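Local coordinates for putative major capsid protein (Cafeteriavirus-dependent mavirus, PDB 6G44), which probably builds the icosahedral shell of the virophage as its double jelly-roll major capsid protein, assembling as trimers, at residues A336-Q341 and K469-S474; A354-L359 and S424-R429. One frame throughout, in Å; residues are numbered along the deposited sequence.

Contact 1 of 2, residues A336-Q341 and K469-S474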
ATOM      1  N   ALA C 336      -8.236  17.175 -19.570  1.00 12.37           N
ATOM      2  CA  ALA C 336      -8.915  15.910 -19.236  1.00 12.95           C
ATOM      3  C   ALA C 336     -10.075  15.723 -20.207  1.00 12.89           C
ATOM      4  O   ALA C 336     -10.875  16.659 -20.412  1.00 14.42           O
ATOM      5  CB  ALA C 336      -9.405  15.885 -17.800  1.00 13.36           C
ATOM      6  N   VAL C 337     -10.183  14.533 -20.768  1.00 13.08           N
ATOM      7  CA  VAL C 337     -11.240  14.186 -21.718  1.00 13.08           C
ATOM      8  C   VAL C 337     -12.082  13.080 -21.114  1.00 13.18           C
ATOM      9  O   VAL C 337     -11.543  12.060 -20.648  1.00 12.94           O
ATOM     10  CB  VAL C 337     -10.637  13.698 -23.050  1.00 13.35           C
ATOM     11  CG1 VAL C 337     -11.745  13.375 -24.053  1.00 13.65           C
ATOM     12  CG2 VAL C 337      -9.691  14.730 -23.612  1.00 13.75           C
ATOM     13  N   MET C 338     -13.401  13.251 -21.138  1.00 13.09           N
ATOM     14  CA  MET C 338     -14.300  12.208 -20.685  1.00 15.37           C
ATOM     15  C   MET C 338     -15.589  12.303 -21.474  1.00 14.53           C
ATOM     16  O   MET C 338     -15.962  13.398 -21.897  1.00 15.95           O
ATOM     17  CB  MET C 338     -14.517  12.282 -19.165  1.00 20.18           C
ATOM     18  CG  MET C 338     -15.496  13.253 -18.587  1.00 24.06           C
ATOM     19  SD  MET C 338     -15.712  12.953 -16.785  1.00 28.50           S
ATOM     20  CE  MET C 338     -14.310  13.821 -16.163  1.00 27.75           C
ATOM     21  N   VAL C 339     -16.253  11.175 -21.657  1.00 12.78           N
ATOM     22  CA  VAL C 339     -17.540  11.101 -22.339  1.00 13.43           C
ATOM     23  C   VAL C 339     -18.544  10.541 -21.345  1.00 14.12           C
ATOM     24  O   VAL C 339     -18.441   9.380 -20.969  1.00 14.10           O
ATOM     25  CB  VAL C 339     -17.433  10.231 -23.593  1.00 13.37           C
ATOM     26  CG1 VAL C 339     -18.805  10.118 -24.277  1.00 14.40           C
ATOM     27  CG2 VAL C 339     -16.402  10.781 -24.565  1.00 14.03           C
ATOM     28  N   SER C 340     -19.514  11.356 -20.907  1.00 14.47           N
ATOM     29  CA  SER C 340     -20.416  11.016 -19.804  0.50 14.84           C
ATOM     30  C   SER C 340     -21.805  10.664 -20.318  1.00 15.74           C
ATOM     31  O   SER C 340     -22.300  11.318 -21.247  1.00 16.38           O
ATOM     32  CB  SER C 340     -20.533  12.183 -18.800  0.50 15.09           C
ATOM     33  OG  SER C 340     -19.347  12.349 -18.031  0.50 15.02           O
ATOM     34  N   GLN C 341     -22.433   9.662 -19.704  1.00 15.55           N
ATOM     35  CA  GLN C 341     -23.851   9.382 -19.951  1.00 16.59           C
ATOM     36  C   GLN C 341     -24.609  10.573 -19.380  1.00 17.21           C
ATOM     37  O   GLN C 341     -24.465  10.907 -18.201  1.00 18.24           O
ATOM     38  CB  GLN C 341     -24.231   8.084 -19.246  1.00 16.83           C
ATOM     39  CG  GLN C 341     -25.680   7.661 -19.428  1.00 17.47           C
ATOM     40  CD  GLN C 341     -25.971   6.450 -18.590  1.00 18.62           C
ATOM     41  OE1 GLN C 341     -26.047   6.542 -17.363  1.00 18.45           O
ATOM     42  NE2 GLN C 341     -26.051   5.289 -19.239  1.00 21.61           N
ATOM     43  N   LYS C 469     -22.195  12.917 -23.669  1.00 15.50           N
ATOM     44  CA  LYS C 469     -21.570  14.224 -23.786  1.00 15.94           C
ATOM     45  C   LYS C 469     -20.051  14.101 -23.669  1.00 15.14           C
ATOM     46  O   LYS C 469     -19.535  13.665 -22.641  1.00 14.30           O
ATOM     47  CB  LYS C 469     -22.103  15.162 -22.721  1.00 17.70           C
ATOM     48  CG  LYS C 469     -21.539  16.563 -22.773  1.00 20.44           C
ATOM     49  CD  LYS C 469     -22.008  17.413 -21.601  1.00 23.26           C
ATOM     50  CE  LYS C 469     -23.430  17.891 -21.781  1.00 28.01           C
ATOM     51  NZ  LYS C 469     -23.792  18.912 -20.763  1.00 30.86           N
ATOM     52  N   LEU C 470     -19.355  14.513 -24.712  1.00 14.06           N
ATOM     53  CA  LEU C 470     -17.886  14.673 -24.699  1.00 13.85           C
ATOM     54  C   LEU C 470     -17.574  15.987 -23.998  1.00 14.54           C
ATOM     55  O   LEU C 470     -18.108  17.033 -24.369  1.00 15.32           O
ATOM     56  CB  LEU C 470     -17.324  14.673 -26.126  1.00 14.22           C
ATOM     57  CG  LEU C 470     -15.883  15.136 -26.319  1.00 13.99           C
ATOM     58  CD1 LEU C 470     -14.880  14.305 -25.508  1.00 13.54           C
ATOM     59  CD2 LEU C 470     -15.467  15.153 -27.773  1.00 14.48           C
ATOM     60  N   GLU C 471     -16.730  15.949 -22.968  1.00 14.31           N
ATOM     61  CA  GLU C 471     -16.302  17.137 -22.250  1.00 14.60           C
ATOM     62  C   GLU C 471     -14.786  17.176 -22.243  1.00 14.03           C
ATOM     63  O   GLU C 471     -14.130  16.135 -22.034  1.00 13.90           O
ATOM     64  CB  GLU C 471     -16.797  17.124 -20.814  1.00 16.49           C
ATOM     65  CG  GLU C 471     -18.313  17.252 -20.659  1.00 18.51           C
ATOM     66  CD  GLU C 471     -18.736  17.257 -19.195  1.00 20.76           C
ATOM     67  OE1 GLU C 471     -18.523  16.208 -18.549  1.00 22.05           O
ATOM     68  OE2 GLU C 471     -19.265  18.292 -18.688  1.00 24.90           O
ATOM     69  N   VAL C 472     -14.234  18.360 -22.481  1.00 12.81           N
ATOM     70  CA  VAL C 472     -12.796  18.616 -22.422  1.00 12.72           C
ATOM     71  C   VAL C 472     -12.595  19.675 -21.358  1.00 13.45           C
ATOM     72  O   VAL C 472     -13.134  20.783 -21.464  1.00 13.93           O
ATOM     73  CB  VAL C 472     -12.210  19.063 -23.773  1.00 13.02           C
ATOM     74  CG1 VAL C 472     -10.705  19.300 -23.658  1.00 13.40           C
ATOM     75  CG2 VAL C 472     -12.552  18.016 -24.820  1.00 13.64           C
ATOM     76  N   PHE C 473     -11.853  19.312 -20.312  1.00 12.98           N
ATOM     77  CA  PHE C 473     -11.547  20.232 -19.228  1.00 13.30           C
ATOM     78  C   PHE C 473     -10.114  20.684 -19.319  1.00 13.20           C
ATOM     79  O   PHE C 473      -9.258  19.931 -19.776  1.00 12.99           O
ATOM     80  CB  PHE C 473     -11.723  19.561 -17.877  1.00 13.80           C
ATOM     81  CG  PHE C 473     -13.121  19.122 -17.603  1.00 14.37           C
ATOM     82  CD1 PHE C 473     -13.541  17.857 -17.977  1.00 15.50           C
ATOM     83  CD2 PHE C 473     -14.024  19.969 -16.978  1.00 15.97           C
ATOM     84  CE1 PHE C 473     -14.833  17.421 -17.720  1.00 16.34           C
ATOM     85  CE2 PHE C 473     -15.342  19.538 -16.747  1.00 16.58           C
ATOM     86  CZ  PHE C 473     -15.727  18.265 -17.113  1.00 17.03           C
ATOM     87  N   SER C 474      -9.849  21.921 -18.908  1.00 13.57           N
ATOM     88  CA  SER C 474      -8.473  22.396 -18.710  1.00 14.43           C
ATOM     89  C   SER C 474      -8.177  22.472 -17.231  1.00 14.45           C
ATOM     90  O   SER C 474      -9.058  22.801 -16.442  1.00 14.07           O
ATOM     91  CB  SER C 474      -8.227  23.757 -19.328  1.00 15.28           C
ATOM     92  OG  SER C 474      -9.102  24.702 -18.776  1.00 16.78           O
TER
HETATM   93  O   HOH W   1     -18.209  14.137 -19.755  1.00 26.04           O
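Six backbone hydrogen bonds zip residues 336-341 to 469-474 as antiparallel neighbours, their axes 4.7 Å apart at closest approach. Ala336-Phe473, Met338-Glu471 and Ser340-Lys469 are the hydrogen-bonded pairs; the straightest bond, Phe473 N to Ala336 O, measures 2.8 Å with 173° at the hydrogen. The tight side is the face of Val337, Val339, Leu470 and Val472. There Leu470, with CG anti to its backbone N (chi1 167°), sends CD1 obliquely across to Val337 CG1 at 3.6 Å, while Val339 CG2 lies 4.0 Å from the same Leu470 CD1. Leu321, Thr323 and Met326 of strand 319-328 pack against this face. The other face is looser and more polar. Met338, bent at chi3 (82°), brings CE obliquely to within 4.0 Å of Phe473 CE1, and Leu129 of helix 123-130 lies over both. Toward partly exposed Glu471 and Lys469, direct side-chain contact gives way to water 1, 2.7 Å from Ser340 OG and only 2.4 Å from Glu471 OE1. Ser340 OG also bonds Lys128 NZ, so this end of the face is a water-linked polar group, and Lys128 may help keep Glu471 ionised, whereas the opposite face meets the facing sheet with largely apolar side chains.

Contact 2 of 2, residues A354-L359 and S424-R429; sequences AGIIGL and SVIFFR
Ser424 holds OG anti to its carbonyl carbon and beside its own N (chi1 -44°), a rotation that aims the hydroxyl at the backbone of 354-359. Ile356 and Ile426 share a near-identical setting, CG1 anti to the carbonyl carbon (chi1 near -60° in both) with an extended chi2, which turns their branches into the space between the segments. Ile356 N donates to Ser424 OG at 2.8 Å, nearly straight at 169°. Beside it, Ser424 N donates to Ala354 O at 3.0 Å, approaching from above the carbonyl plane. Water 2 adds a bridge, within bonding distance of Ala354 O and, at 2.7 Å, of Ser424 O. Beyond this polar end the segments diverge, and contact passes to side chains: Ile426 CD1 crosses obliquely to Ile356 CG2 at 3.7 Å, and Leu359 CD2 meets Ile426 CG2 tip to tip at 4.0 Å. Leu378 of helix 375-384 touches both Leu359 and Ile426, closing the apolar cluster. Leu359 can face inward because Ile357 and Gly358 both oppose Thr455 in a classic beta bulge, which resets the alternation along the strand. Ser424 OG is also hydrogen-bonded to Phe394 O; since it accepts from Ile356 N, its own proton is probably spent on that carbonyl. The buried hydroxyl thus serves as donor and acceptor at once, joining two sheets of the jelly roll where their strands part.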
ATOM      1  N   ALA C 354     -18.460   6.580 -20.989  1.00 12.36           N
ATOM      2  CA  ALA C 354     -18.176   5.722 -22.125  1.00 12.27           C
ATOM      3  C   ALA C 354     -16.737   5.191 -22.062  1.00 11.77           C
ATOM      4  O   ALA C 354     -15.870   5.801 -21.410  1.00 11.95           O
ATOM      5  CB  ALA C 354     -18.406   6.472 -23.441  1.00 12.31           C
ATOM      6  N   GLY C 355     -16.491   4.085 -22.772  1.00 11.38           N
ATOM      7  CA  GLY C 355     -15.121   3.559 -22.929  1.00 11.62           C
ATOM      8  C   GLY C 355     -14.497   4.224 -24.140  1.00 11.91           C
ATOM      9  O   GLY C 355     -14.953   3.982 -25.268  1.00 12.39           O
ATOM     10  N   ILE C 356     -13.476   5.050 -23.945  1.00 11.56           N
ATOM     11  CA  ILE C 356     -12.845   5.741 -25.063  1.00 11.78           C
ATOM     12  C   ILE C 356     -11.798   4.800 -25.674  1.00 12.13           C
ATOM     13  O   ILE C 356     -10.881   4.354 -24.993  1.00 12.16           O
ATOM     14  CB  ILE C 356     -12.213   7.078 -24.644  1.00 12.18           C
ATOM     15  CG1 ILE C 356     -13.296   8.007 -24.078  1.00 12.54           C
ATOM     16  CG2 ILE C 356     -11.469   7.719 -25.827  1.00 12.64           C
ATOM     17  CD1 ILE C 356     -12.778   9.286 -23.492  1.00 12.77           C
ATOM     18  N   ILE C 357     -11.930   4.554 -26.975  1.00 12.43           N
ATOM     19  CA  ILE C 357     -11.046   3.643 -27.714  1.00 12.50           C
ATOM     20  C   ILE C 357     -10.146   4.378 -28.704  1.00 13.52           C
ATOM     21  O   ILE C 357      -9.203   3.781 -29.224  1.00 14.86           O
ATOM     22  CB  ILE C 357     -11.846   2.525 -28.449  1.00 13.80           C
ATOM     23  CG1 ILE C 357     -12.753   3.107 -29.530  1.00 14.89           C
ATOM     24  CG2 ILE C 357     -12.652   1.692 -27.445  1.00 14.15           C
ATOM     25  CD1 ILE C 357     -13.315   2.052 -30.467  1.00 15.64           C
ATOM     26  N   GLY C 358     -10.413   5.668 -28.941  1.00 12.35           N
ATOM     27  CA  GLY C 358      -9.588   6.473 -29.820  1.00 12.95           C
ATOM     28  C   GLY C 358      -9.697   7.938 -29.486  1.00 13.16           C
ATOM     29  O   GLY C 358     -10.727   8.390 -28.996  1.00 12.46           O
ATOM     30  N   LEU C 359      -8.596   8.648 -29.700  1.00 14.19           N
ATOM     31  CA  LEU C 359      -8.513  10.065 -29.449  1.00 15.87           C
ATOM     32  C   LEU C 359      -7.705  10.714 -30.549  1.00 16.75           C
ATOM     33  O   LEU C 359      -6.654  10.198 -30.903  1.00 16.99           O
ATOM     34  CB  LEU C 359      -7.853  10.284 -28.078  1.00 17.41           C
ATOM     35  CG  LEU C 359      -7.980  11.640 -27.433  1.00 18.81           C
ATOM     36  CD1 LEU C 359      -9.433  12.009 -27.158  1.00 18.91           C
ATOM     37  CD2 LEU C 359      -7.174  11.644 -26.142  1.00 17.38           C
ATOM     38  N   SER C 424     -13.837   5.870 -19.202  1.00 10.39           N
ATOM     39  CA  SER C 424     -12.528   6.527 -19.324  1.00 10.75           C
ATOM     40  C   SER C 424     -12.469   7.969 -18.867  1.00 11.06           C
ATOM     41  O   SER C 424     -13.390   8.753 -19.106  1.00 11.49           O
ATOM     42  CB  SER C 424     -12.050   6.516 -20.773  1.00 11.11           C
ATOM     43  OG  SER C 424     -12.244   5.275 -21.410  1.00 10.89           O
ATOM     44  N   VAL C 425     -11.334   8.331 -18.288  1.00 10.55           N
ATOM     45  CA  VAL C 425     -10.901   9.733 -18.245  1.00 10.76           C
ATOM     46  C   VAL C 425      -9.479   9.761 -18.748  1.00 10.43           C
ATOM     47  O   VAL C 425      -8.630   9.033 -18.234  1.00 10.13           O
ATOM     48  CB  VAL C 425     -10.954  10.347 -16.830  1.00 11.63           C
ATOM     49  CG1 VAL C 425     -10.492  11.793 -16.847  1.00 12.26           C
ATOM     50  CG2 VAL C 425     -12.380  10.267 -16.285  1.00 12.13           C
ATOM     51  N   ILE C 426      -9.222  10.579 -19.762  1.00 10.37           N
ATOM     52  CA  ILE C 426      -7.878  10.671 -20.343  1.00 10.60           C
ATOM     53  C   ILE C 426      -7.259  12.019 -19.982  1.00 10.91           C
ATOM     54  O   ILE C 426      -7.718  13.060 -20.456  1.00 11.04           O
ATOM     55  CB  ILE C 426      -7.842  10.429 -21.864  1.00 11.04           C
ATOM     56  CG1 ILE C 426      -8.403   9.048 -22.199  1.00 11.19           C
ATOM     57  CG2 ILE C 426      -6.412  10.571 -22.391  1.00 11.78           C
ATOM     58  CD1 ILE C 426      -8.745   8.856 -23.668  1.00 11.31           C
ATOM     59  N   PHE C 427      -6.221  11.997 -19.168  1.00 10.18           N
ATOM     60  CA  PHE C 427      -5.451  13.172 -18.798  1.00 10.82           C
ATOM     61  C   PHE C 427      -4.265  13.280 -19.729  1.00 11.15           C
ATOM     62  O   PHE C 427      -3.535  12.288 -19.918  1.00 10.88           O
ATOM     63  CB  PHE C 427      -4.953  13.074 -17.351  1.00 11.03           C
ATOM     64  CG  PHE C 427      -6.049  13.101 -16.318  1.00 10.88           C
ATOM     65  CD1 PHE C 427      -6.578  14.309 -15.885  1.00 11.74           C
ATOM     66  CD2 PHE C 427      -6.550  11.923 -15.739  1.00 11.18           C
ATOM     67  CE1 PHE C 427      -7.562  14.340 -14.912  1.00 11.65           C
ATOM     68  CE2 PHE C 427      -7.525  11.970 -14.750  1.00 11.89           C
ATOM     69  CZ  PHE C 427      -8.052  13.188 -14.360  1.00 11.47           C
ATOM     70  N   PHE C 428      -4.071  14.444 -20.369  1.00 10.80           N
ATOM     71  CA  PHE C 428      -2.876  14.676 -21.211  1.00 11.42           C
ATOM     72  C   PHE C 428      -2.393  16.112 -21.075  1.00 11.03           C
ATOM     73  O   PHE C 428      -3.191  17.013 -20.790  1.00 11.48           O
ATOM     74  CB  PHE C 428      -3.116  14.297 -22.689  1.00 11.78           C
ATOM     75  CG  PHE C 428      -3.992  15.269 -23.451  1.00 12.64           C
ATOM     76  CD1 PHE C 428      -3.435  16.338 -24.135  1.00 13.13           C
ATOM     77  CD2 PHE C 428      -5.379  15.078 -23.538  1.00 13.20           C
ATOM     78  CE1 PHE C 428      -4.242  17.242 -24.816  1.00 13.88           C
ATOM     79  CE2 PHE C 428      -6.172  15.956 -24.245  1.00 13.76           C
ATOM     80  CZ  PHE C 428      -5.603  17.052 -24.885  1.00 13.26           C
ATOM     81  N   ARG C 429      -1.084  16.289 -21.192  1.00 11.52           N
ATOM     82  CA  ARG C 429      -0.425  17.594 -21.071  1.00 11.51           C
ATOM     83  C   ARG C 429      -0.039  18.077 -22.474  1.00 12.06           C
ATOM     84  O   ARG C 429       0.126  17.264 -23.387  1.00 12.72           O
ATOM     85  CB  ARG C 429       0.847  17.443 -20.244  1.00 11.67           C
ATOM     86  CG  ARG C 429       0.639  16.927 -18.833  1.00 12.37           C
ATOM     87  CD  ARG C 429       1.970  16.747 -18.169  1.00 12.80           C
ATOM     88  NE  ARG C 429       1.876  16.194 -16.821  1.00 14.51           N
ATOM     89  CZ  ARG C 429       1.722  16.895 -15.710  1.00 15.91           C
ATOM     90  NH1 ARG C 429       1.672  18.218 -15.732  1.00 16.85           N
ATOM     91  NH2 ARG C 429       1.681  16.274 -14.540  1.00 17.34           N
TER
HETATM   92  O   HOH W   2     -15.179   8.579 -21.134  1.00 12.25           O

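Following the chain from the N terminus, strand 334-341 comes first and supplies one side of contact 1; a short connection then leads to 354-359, which opens contact 2. That contact closes its loop at 424-429, after an excursion that holds four helices and the short strand 366-369, and the chain runs on through strand 448-457 before 469-474 closes contact 1. Contact 2 is therefore nested inside contact 1, the two centres being 9 Å apart. Strand 334-341 joins them: Val337 N lies 2.9 Å from Ile426 O, and Val339 O 2.8 Å from Ala354 N, both probable hydrogen bonds. Contact 1 lies within one sheet, while contact 2 ties that sheet to the four-stranded one containing 355-363.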